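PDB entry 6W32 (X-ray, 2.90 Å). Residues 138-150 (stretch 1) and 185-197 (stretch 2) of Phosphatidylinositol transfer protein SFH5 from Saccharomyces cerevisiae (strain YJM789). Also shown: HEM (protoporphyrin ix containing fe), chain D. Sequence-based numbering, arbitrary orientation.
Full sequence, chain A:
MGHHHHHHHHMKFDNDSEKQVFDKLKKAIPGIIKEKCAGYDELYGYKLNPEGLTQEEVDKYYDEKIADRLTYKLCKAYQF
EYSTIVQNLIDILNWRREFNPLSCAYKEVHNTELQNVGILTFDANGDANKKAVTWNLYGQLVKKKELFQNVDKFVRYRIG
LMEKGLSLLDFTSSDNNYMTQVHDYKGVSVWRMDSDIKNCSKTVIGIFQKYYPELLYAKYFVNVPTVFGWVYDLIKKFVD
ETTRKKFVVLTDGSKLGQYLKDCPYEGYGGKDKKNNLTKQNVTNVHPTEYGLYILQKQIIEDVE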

# COMPACT_ATOMS: atom_id res chain seq x y z
N TYR A 138 11.73 0.52 -11.08
CA TYR A 138 11.49 -0.55 -12.03
C TYR A 138 12.30 -0.40 -13.31
O TYR A 138 12.68 -1.39 -13.92
CB TYR A 138 10.00 -0.64 -12.34
CG TYR A 138 9.17 -1.29 -11.24
CD1 TYR A 138 9.72 -2.21 -10.36
CD2 TYR A 138 7.83 -0.99 -11.10
CE1 TYR A 138 8.94 -2.80 -9.36
CE2 TYR A 138 7.05 -1.59 -10.11
CZ TYR A 138 7.60 -2.48 -9.26
OH TYR A 138 6.80 -3.02 -8.30
N GLY A 139 12.61 0.83 -13.71
CA GLY A 139 13.42 1.01 -14.91
C GLY A 139 14.77 0.32 -14.85
O GLY A 139 15.30 -0.10 -15.88
N GLN A 140 15.33 0.19 -13.66
CA GLN A 140 16.57 -0.57 -13.45
C GLN A 140 16.45 -2.05 -13.80
O GLN A 140 17.48 -2.70 -13.99
CB GLN A 140 17.02 -0.38 -12.00
CG GLN A 140 17.48 1.01 -11.75
CD GLN A 140 18.03 1.24 -10.37
OE1 GLN A 140 18.73 0.39 -9.80
NE2 GLN A 140 17.71 2.39 -9.80
N LEU A 141 15.23 -2.61 -13.93
CA LEU A 141 15.04 -4.04 -14.10
C LEU A 141 14.70 -4.47 -15.53
O LEU A 141 14.31 -5.64 -15.72
CB LEU A 141 13.96 -4.56 -13.15
CG LEU A 141 14.20 -4.63 -11.66
CD1 LEU A 141 14.05 -3.26 -11.12
CD2 LEU A 141 13.17 -5.54 -11.03
N VAL A 142 14.79 -3.58 -16.52
CA VAL A 142 14.70 -4.02 -17.92
C VAL A 142 15.91 -4.86 -18.30
O VAL A 142 15.86 -5.63 -19.27
CB VAL A 142 14.55 -2.78 -18.86
CG1 VAL A 142 15.92 -2.12 -19.15
CG2 VAL A 142 13.77 -3.13 -20.16
N LYS A 143 17.02 -4.70 -17.56
CA LYS A 143 18.16 -5.61 -17.65
C LYS A 143 17.76 -7.06 -17.42
O LYS A 143 18.30 -7.97 -18.05
CB LYS A 143 19.21 -5.23 -16.60
CG LYS A 143 19.54 -3.73 -16.40
CD LYS A 143 19.72 -2.93 -17.68
CE LYS A 143 20.58 -1.71 -17.40
NZ LYS A 143 20.27 -1.08 -16.08
N LYS A 144 16.86 -7.30 -16.46
CA LYS A 144 16.76 -8.59 -15.78
C LYS A 144 15.32 -9.04 -15.83
O LYS A 144 14.60 -8.88 -14.85
CB LYS A 144 17.23 -8.47 -14.34
CG LYS A 144 18.26 -7.35 -14.07
CD LYS A 144 19.10 -7.75 -12.88
CE LYS A 144 20.13 -6.72 -12.45
NZ LYS A 144 20.93 -7.24 -11.28
N LYS A 145 14.92 -9.68 -16.92
CA LYS A 145 13.55 -10.17 -17.06
C LYS A 145 13.42 -11.63 -16.67
O LYS A 145 12.62 -12.36 -17.27
CB LYS A 145 13.05 -9.94 -18.49
CG LYS A 145 13.37 -8.54 -19.01
CD LYS A 145 12.17 -7.91 -19.74
CE LYS A 145 12.56 -6.55 -20.26
NZ LYS A 145 11.48 -5.53 -20.13
N GLU A 146 14.20 -12.08 -15.69
CA GLU A 146 13.96 -13.35 -15.00
C GLU A 146 13.25 -13.17 -13.67
O GLU A 146 12.55 -14.09 -13.22
CB GLU A 146 15.28 -14.10 -14.78
CG GLU A 146 16.23 -13.46 -13.77
CD GLU A 146 17.22 -12.46 -14.39
OE1 GLU A 146 17.19 -12.26 -15.63
OE2 GLU A 146 18.02 -11.89 -13.62
N LEU A 147 13.40 -12.01 -13.03
CA LEU A 147 12.61 -11.67 -11.85
C LEU A 147 11.12 -11.75 -12.11
O LEU A 147 10.34 -11.85 -11.17
CB LEU A 147 12.95 -10.25 -11.37
CG LEU A 147 14.44 -10.02 -11.12
CD1 LEU A 147 14.85 -8.63 -11.57
CD2 LEU A 147 14.76 -10.24 -9.65
N PHE A 148 10.71 -11.69 -13.37
CA PHE A 148 9.30 -11.67 -13.71
C PHE A 148 8.75 -13.05 -14.07
O PHE A 148 7.53 -13.21 -14.13
CB PHE A 148 9.08 -10.67 -14.86
CG PHE A 148 9.53 -9.27 -14.53
CD1 PHE A 148 10.61 -8.70 -15.18
CD2 PHE A 148 8.86 -8.54 -13.56
CE1 PHE A 148 11.03 -7.40 -14.86
CE2 PHE A 148 9.27 -7.26 -13.23
CZ PHE A 148 10.36 -6.68 -13.89
N GLN A 149 9.61 -14.05 -14.27
CA GLN A 149 9.11 -15.39 -14.55
C GLN A 149 8.53 -16.04 -13.30
O GLN A 149 7.52 -16.75 -13.39
CB GLN A 149 10.21 -16.28 -15.12
CG GLN A 149 10.74 -15.93 -16.48
CD GLN A 149 12.12 -16.56 -16.72
OE1 GLN A 149 12.63 -17.30 -15.87
NE2 GLN A 149 12.72 -16.26 -17.86
N ASN A 150 9.15 -15.84 -12.14
CA ASN A 150 8.56 -16.36 -10.91
C ASN A 150 7.69 -15.24 -10.38
O ASN A 150 8.12 -14.36 -9.63
CB ASN A 150 9.61 -16.82 -9.90
CG ASN A 150 9.00 -17.60 -8.70
OD1 ASN A 150 7.78 -17.86 -8.64
ND2 ASN A 150 9.86 -17.95 -7.73
CHA HEM D . 1.65 -0.78 -12.39
CHB HEM D . 5.84 -2.90 -13.37
CHC HEM D . 6.32 -0.07 -17.26
CHD HEM D . 2.33 2.41 -15.98
C1A HEM D . 2.75 -1.58 -12.33
C2A HEM D . 2.92 -2.62 -11.35
C3A HEM D . 4.08 -3.26 -11.62
C4A HEM D . 4.65 -2.59 -12.77
CMA HEM D . 4.78 -4.44 -10.90
CAA HEM D . 1.81 -2.86 -10.32
CBA HEM D . 2.04 -2.43 -8.89
CGA HEM D . 3.27 -1.66 -8.59
O1A HEM D . 4.33 -2.38 -8.62
O2A HEM D . 3.07 -0.83 -7.65
C1B HEM D . 6.30 -2.36 -14.53
C2B HEM D . 7.49 -2.80 -15.22
C3B HEM D . 7.64 -2.03 -16.30
C4B HEM D . 6.54 -1.07 -16.33
CMB HEM D . 8.38 -3.96 -14.72
CAB HEM D . 8.78 -2.11 -17.33
CBB HEM D . 8.55 -2.19 -18.62
C1C HEM D . 5.31 0.88 -17.28
C2C HEM D . 5.08 1.96 -18.26
C3C HEM D . 3.96 2.64 -17.90
C4C HEM D . 3.45 2.02 -16.68
CMC HEM D . 5.96 2.28 -19.50
CAC HEM D . 3.34 3.86 -18.62
CBC HEM D . 2.88 4.93 -17.93
C1D HEM D . 1.73 1.76 -14.93
C2D HEM D . 0.46 2.08 -14.33
C3D HEM D . 0.26 1.04 -13.23
C4D HEM D . 1.43 0.23 -13.27
CMD HEM D . -0.53 3.20 -14.69
CAD HEM D . -0.86 0.85 -12.20
CBD HEM D . -0.29 1.28 -10.84
CGD HEM D . -1.40 1.22 -9.83
O1D HEM D . -1.11 1.40 -8.60
O2D HEM D . -2.52 0.75 -10.22
NA HEM D . 3.81 -1.60 -13.19
NB HEM D . 5.75 -1.31 -15.23
NC HEM D . 4.31 0.98 -16.39
ND HEM D . 2.27 0.64 -14.28
FE HEM D . 4.09 -0.25 -14.71
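Stretch 2, residues 185-197: YKGVSVWRMDSDI

Stretch 2 is mostly loop, turning into a helix at S195, and it runs the same way along the contact as stretch 1: Y185 lies by G139 at the start, with their CA atoms 3.9 Å apart, and D196 lies by F148 near the end, with CA atoms 5.5 Å apart.

The close approach at the start depends on glycine. G139 CA lies 3.7 Å from K186 O and 3.8 Å from Y185 C, and a CB on G139 would point straight into these atoms and clash. G187 is glycine for a different reason: with phi 128° and psi -12°, a CB would be jammed against the carbonyl oxygen of K186.

Y185 sends its CA-to-CB bond away from stretch 1, yet chi1 of -65° (m) and chi2 of -65° bring the ring back within reach, so that Y185 CE1 packs 3.7 Å from Y138 CB. One face of the ring lies against the heme, and Y185 OH binds HEM FE at 2.3 Å, a role suited to a phenol oxygen. Y138, also m, sends its hydroxyl to the propionate instead: Y138 OH donates to HEM O1A at 2.6 Å. V188, with chi1 m, adds apolar contact to the heme, V188 CG1 lying 3.5 Å from HEM CBB.

Further along, V142 points toward stretch 2, and its two methyls reach different neighbours: V142 CG1 is 3.9 Å from G187 O, while V142 CG2 is 4.0 Å from R192 CB. A compact branched side chain thus fills the space beside the loop. Within that loop, W191 N donates to S189 OG at 3.0 Å, tying down the turn.

K145 makes the sole hydrogen bond between the stretches. Its long chain, m at chi1 and nearly straight at chi3, carries the amine to a backbone carbonyl, K145 NZ to R192 O at 2.5 Å. On the way K145 CD passes 3.3 Å from D194 OD2; K145 NZ remains 4.2 Å from D194 OD2, too far for a salt bridge. D194, with chi1 p, caps the helix through a weak bond from D196 N to D194 OD1, 3.2 Å.

At the far end F148 CB meets D196 CB at 3.7 Å. With chi1 of -58° (m) and chi2 of 112°, the F148 ring turns one face to I197, whose CG1 lies 4.0 Å from the ring centroid, almost on the normal. I197 (m, t) also sets its CG2 3.5 Å from HEM C2B, so its branched side chain serves both ring and cofactor.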

# COMPACT_ATOMS: atom_id res chain seq x y z
N TYR A 185 10.58 4.70 -14.16
CA TYR A 185 10.80 3.85 -15.31
C TYR A 185 11.96 4.34 -16.16
O TYR A 185 12.00 4.02 -17.37
CB TYR A 185 9.52 3.80 -16.14
CG TYR A 185 8.39 3.14 -15.40
CD1 TYR A 185 8.47 1.80 -15.07
CD2 TYR A 185 7.24 3.83 -15.06
CE1 TYR A 185 7.45 1.17 -14.40
CE2 TYR A 185 6.21 3.20 -14.41
CZ TYR A 185 6.32 1.86 -14.09
OH TYR A 185 5.32 1.19 -13.42
N LYS A 186 12.90 5.09 -15.58
CA LYS A 186 14.00 5.57 -16.40
C LYS A 186 14.76 4.40 -16.99
O LYS A 186 15.51 3.71 -16.29
CB LYS A 186 14.98 6.43 -15.62
CG LYS A 186 16.15 6.83 -16.51
CD LYS A 186 16.76 8.22 -16.16
CE LYS A 186 17.18 8.97 -17.43
NZ LYS A 186 17.62 8.00 -18.48
N GLY A 187 14.59 4.17 -18.27
CA GLY A 187 15.37 3.16 -18.92
C GLY A 187 14.53 2.18 -19.69
O GLY A 187 15.08 1.41 -20.48
N VAL A 188 13.22 2.18 -19.50
CA VAL A 188 12.40 1.21 -20.21
C VAL A 188 12.59 1.37 -21.71
O VAL A 188 12.76 2.48 -22.24
CB VAL A 188 10.92 1.36 -19.83
CG1 VAL A 188 10.63 0.61 -18.53
CG2 VAL A 188 10.55 2.83 -19.72
N SER A 189 12.62 0.24 -22.40
CA SER A 189 12.62 0.21 -23.85
C SER A 189 11.23 -0.18 -24.29
O SER A 189 10.60 -1.03 -23.68
CB SER A 189 13.62 -0.79 -24.39
OG SER A 189 13.11 -1.31 -25.61
N VAL A 190 10.75 0.46 -25.36
CA VAL A 190 9.40 0.19 -25.83
C VAL A 190 9.30 -1.16 -26.51
O VAL A 190 8.19 -1.63 -26.79
CB VAL A 190 8.95 1.33 -26.77
CG1 VAL A 190 9.43 1.10 -28.17
CG2 VAL A 190 7.45 1.47 -26.75
N TRP A 191 10.42 -1.81 -26.79
CA TRP A 191 10.38 -3.16 -27.35
C TRP A 191 10.28 -4.25 -26.29
O TRP A 191 9.73 -5.33 -26.57
CB TRP A 191 11.61 -3.41 -28.22
CG TRP A 191 11.84 -2.27 -29.17
CD1 TRP A 191 12.96 -1.51 -29.29
CD2 TRP A 191 10.90 -1.75 -30.11
NE1 TRP A 191 12.78 -0.55 -30.26
CE2 TRP A 191 11.51 -0.68 -30.77
CE3 TRP A 191 9.59 -2.09 -30.45
CZ2 TRP A 191 10.87 0.04 -31.75
CZ3 TRP A 191 8.95 -1.36 -31.43
CH2 TRP A 191 9.58 -0.32 -32.06
N ARG A 192 10.77 -4.01 -25.09
CA ARG A 192 10.88 -5.05 -24.08
C ARG A 192 9.70 -5.00 -23.12
O ARG A 192 9.85 -4.78 -21.94
CB ARG A 192 12.22 -4.92 -23.36
CG ARG A 192 13.38 -5.66 -24.04
CD ARG A 192 14.75 -5.24 -23.46
NE ARG A 192 15.83 -5.25 -24.45
CZ ARG A 192 16.54 -4.17 -24.80
NH1 ARG A 192 16.27 -2.99 -24.25
NH2 ARG A 192 17.50 -4.27 -25.71
N MET A 193 8.51 -5.21 -23.64
CA MET A 193 7.31 -5.03 -22.84
C MET A 193 6.48 -6.29 -22.83
O MET A 193 5.26 -6.27 -22.98
CB MET A 193 6.49 -3.84 -23.36
CG MET A 193 5.56 -3.20 -22.33
SD MET A 193 6.34 -2.20 -21.02
CE MET A 193 7.79 -1.63 -21.89
N ASP A 194 7.16 -7.41 -22.63
CA ASP A 194 6.61 -8.75 -22.79
C ASP A 194 5.61 -9.11 -21.70
O ASP A 194 5.62 -8.55 -20.60
CB ASP A 194 7.74 -9.76 -22.76
CG ASP A 194 8.67 -9.51 -21.58
OD1 ASP A 194 8.28 -9.81 -20.42
OD2 ASP A 194 9.78 -8.97 -21.79
N SER A 195 4.81 -10.14 -21.98
CA SER A 195 3.74 -10.59 -21.09
C SER A 195 4.23 -11.07 -19.73
O SER A 195 3.38 -11.36 -18.87
CB SER A 195 2.93 -11.70 -21.75
OG SER A 195 3.76 -12.82 -21.99
N ASP A 196 5.53 -11.19 -19.48
CA ASP A 196 5.96 -11.43 -18.11
C ASP A 196 5.65 -10.23 -17.25
O ASP A 196 5.02 -10.35 -16.19
CB ASP A 196 7.46 -11.75 -18.06
CG ASP A 196 7.74 -13.27 -18.02
OD1 ASP A 196 6.77 -14.09 -18.05
OD2 ASP A 196 8.94 -13.63 -17.97
N ILE A 197 6.06 -9.05 -17.72
CA ILE A 197 5.80 -7.80 -17.01
C ILE A 197 4.31 -7.56 -16.88
O ILE A 197 3.81 -7.20 -15.81
CB ILE A 197 6.52 -6.64 -17.71
CG1 ILE A 197 8.03 -6.74 -17.48
CG2 ILE A 197 6.03 -5.28 -17.19
CD1 ILE A 197 8.83 -5.98 -18.47